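Side-chain contact in glycine betaine, L-proline ABC transporter, glycine/betaine/L-proline-binding protein (ProX) (Borrelia burgdorferi, PDB 3TMG), which binds glycine betaine and probably delivers it to an ABC transporter for uptake across the cell membrane: residues Ser70-Thr75 with Trp182-Ala187. Sequence-based numbering, arbitrary orientation.
With BET (trimethyl glycine), chain E.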
# COMPACT_ATOMS: atom_id res chain seq x y z
N SER A 70 2.44 -4.45 -5.15
CA SER A 70 1.73 -4.07 -3.91
C SER A 70 2.05 -4.92 -2.67
O SER A 70 1.31 -4.86 -1.71
CB SER A 70 0.21 -4.13 -4.12
OG SER A 70 -0.19 -3.16 -5.09
N SER A 71 3.15 -5.68 -2.68
CA SER A 71 3.42 -6.60 -1.55
C SER A 71 4.12 -5.91 -0.37
O SER A 71 5.25 -5.42 -0.53
CB SER A 71 4.22 -7.82 -2.03
OG SER A 71 4.61 -8.69 -0.97
N TRP A 72 3.47 -5.89 0.79
CA TRP A 72 4.05 -5.19 1.98
C TRP A 72 4.67 -6.21 2.85
O TRP A 72 3.97 -6.99 3.52
CB TRP A 72 2.98 -4.41 2.74
CG TRP A 72 2.74 -3.05 2.15
CD1 TRP A 72 2.33 -2.73 0.85
CD2 TRP A 72 2.81 -1.78 2.87
NE1 TRP A 72 2.23 -1.35 0.71
CE2 TRP A 72 2.51 -0.74 1.90
CE3 TRP A 72 3.10 -1.42 4.20
CZ2 TRP A 72 2.47 0.61 2.26
CZ3 TRP A 72 3.08 -0.07 4.54
CH2 TRP A 72 2.77 0.92 3.59
N VAL A 73 6.01 -6.23 2.88
CA VAL A 73 6.73 -7.35 3.54
C VAL A 73 7.95 -6.87 4.30
O VAL A 73 8.50 -5.82 3.94
CB VAL A 73 7.24 -8.40 2.52
CG1 VAL A 73 6.08 -9.31 2.13
CG2 VAL A 73 7.87 -7.71 1.31
N PRO A 74 8.38 -7.66 5.33
CA PRO A 74 7.79 -9.00 5.66
C PRO A 74 6.52 -8.99 6.56
O PRO A 74 5.80 -9.99 6.58
CB PRO A 74 8.93 -9.67 6.46
CG PRO A 74 9.53 -8.51 7.22
CD PRO A 74 9.58 -7.41 6.16
N THR A 75 6.23 -7.88 7.25
CA THR A 75 5.28 -7.97 8.36
C THR A 75 3.80 -7.91 7.95
O THR A 75 3.02 -8.83 8.33
CB THR A 75 5.55 -6.95 9.48
OG1 THR A 75 6.87 -7.16 9.97
CG2 THR A 75 4.50 -7.15 10.66
N TRP A 182 -0.19 4.34 8.06
CA TRP A 182 1.07 3.85 7.55
C TRP A 182 1.71 4.99 6.84
O TRP A 182 1.04 6.01 6.53
CB TRP A 182 0.87 2.64 6.60
CG TRP A 182 -0.08 2.94 5.45
CD1 TRP A 182 0.20 3.50 4.20
CD2 TRP A 182 -1.52 2.76 5.49
NE1 TRP A 182 -0.96 3.62 3.45
CE2 TRP A 182 -2.04 3.22 4.19
CE3 TRP A 182 -2.41 2.24 6.45
CZ2 TRP A 182 -3.39 3.15 3.88
CZ3 TRP A 182 -3.78 2.20 6.13
CH2 TRP A 182 -4.26 2.63 4.87
N LYS A 183 3.02 4.84 6.62
CA LYS A 183 3.74 5.70 5.70
C LYS A 183 4.26 4.81 4.59
O LYS A 183 4.63 3.65 4.83
CB LYS A 183 4.92 6.47 6.39
CG LYS A 183 4.48 7.43 7.47
CD LYS A 183 5.68 8.17 8.10
CE LYS A 183 5.23 9.41 8.88
NZ LYS A 183 6.35 9.92 9.75
N PRO A 184 4.31 5.35 3.35
CA PRO A 184 4.09 6.73 2.95
C PRO A 184 2.60 7.07 2.88
O PRO A 184 1.82 6.30 2.32
CB PRO A 184 4.71 6.80 1.53
CG PRO A 184 4.57 5.39 1.01
CD PRO A 184 4.74 4.49 2.24
N HIS A 185 2.21 8.22 3.43
CA HIS A 185 0.83 8.67 3.30
C HIS A 185 0.80 10.16 3.49
O HIS A 185 1.49 10.69 4.40
CB HIS A 185 -0.11 7.95 4.30
CG HIS A 185 -1.57 7.96 3.86
ND1 HIS A 185 -2.32 9.07 3.89
CD2 HIS A 185 -2.38 6.96 3.32
CE1 HIS A 185 -3.58 8.80 3.45
NE2 HIS A 185 -3.63 7.51 3.11
N TRP A 186 0.04 10.86 2.66
CA TRP A 186 -0.11 12.35 2.84
C TRP A 186 -0.85 12.73 4.12
O TRP A 186 -0.79 13.90 4.56
CB TRP A 186 -0.79 12.97 1.59
CG TRP A 186 -2.07 12.25 1.26
CD1 TRP A 186 -2.28 11.25 0.30
CD2 TRP A 186 -3.34 12.35 1.98
NE1 TRP A 186 -3.56 10.74 0.38
CE2 TRP A 186 -4.26 11.40 1.35
CE3 TRP A 186 -3.81 13.14 3.04
CZ2 TRP A 186 -5.56 11.27 1.74
CZ3 TRP A 186 -5.12 12.96 3.45
CH2 TRP A 186 -5.98 12.05 2.81
N ALA A 187 -1.52 11.78 4.79
CA ALA A 187 -2.22 12.10 6.05
C ALA A 187 -1.27 12.70 7.10
O ALA A 187 -1.69 13.56 7.89
CB ALA A 187 -2.92 10.87 6.63
N BET E . -1.40 -0.84 3.23
CA BET E . -0.92 -2.11 2.65
C BET E . -0.93 -3.17 3.75
O BET E . -1.96 -3.75 4.19
OXT BET E . 0.16 -3.40 4.23
C1 BET E . -1.29 0.27 2.28
C2 BET E . -0.60 -0.49 4.40
C3 BET E . -2.80 -1.00 3.65
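W72 and W182 meet at one corner of an aromatic cage, the device by which glycine betaine-binding proteins recognise a trimethylammonium group through cation-pi attraction. Trimethyl glycine (BET) occupies the angle between the two indoles, whose planes stand at 83°, so that each ring offers the ligand a face. Carbon C2 of BET lies 3.5 Å from W182 CD2, while C1 sits 3.6 Å from W182 NE1. The same C2 approaches W72 CZ3 at 3.7 Å over the six-membered ring. Near its CB, W72 borders the other end of the ligand, with CG 3.3 Å from the carboxylate oxygen OXT of BET. A single side chain therefore spans the ligand from cation to carboxylate. The backbone N of T136, near the start of helix 135-146, also hydrogen-bonds the ligand.

Directly between the segments, the contact narrows to the far corner of the W72 ring: CH2 comes 3.7 Å from W182 CD1, the two side chains crossing at about a right angle. CH2 also lies 3.5 Å from the backbone oxygen of K183, and CD of P184, which follows a cis peptide bond, approaches it more loosely. With CG tucked between backbone N and carbonyl carbon (chi1 55°), W182 raises its indole broadside to the ligand. No hydrogen bond crosses the contact; the polar end of W72 is held by a hydrogen bond from NE1 to E28 OE2, which probably helps fix the rotation of the ring.

Strand 67-73 carries W72 and pairs with strand 207-214, whereas W182 is the penultimate residue of strand 179-183, which pairs with strand 88-105. W182 packs against helix 160-172 and P184 against helix 235-247.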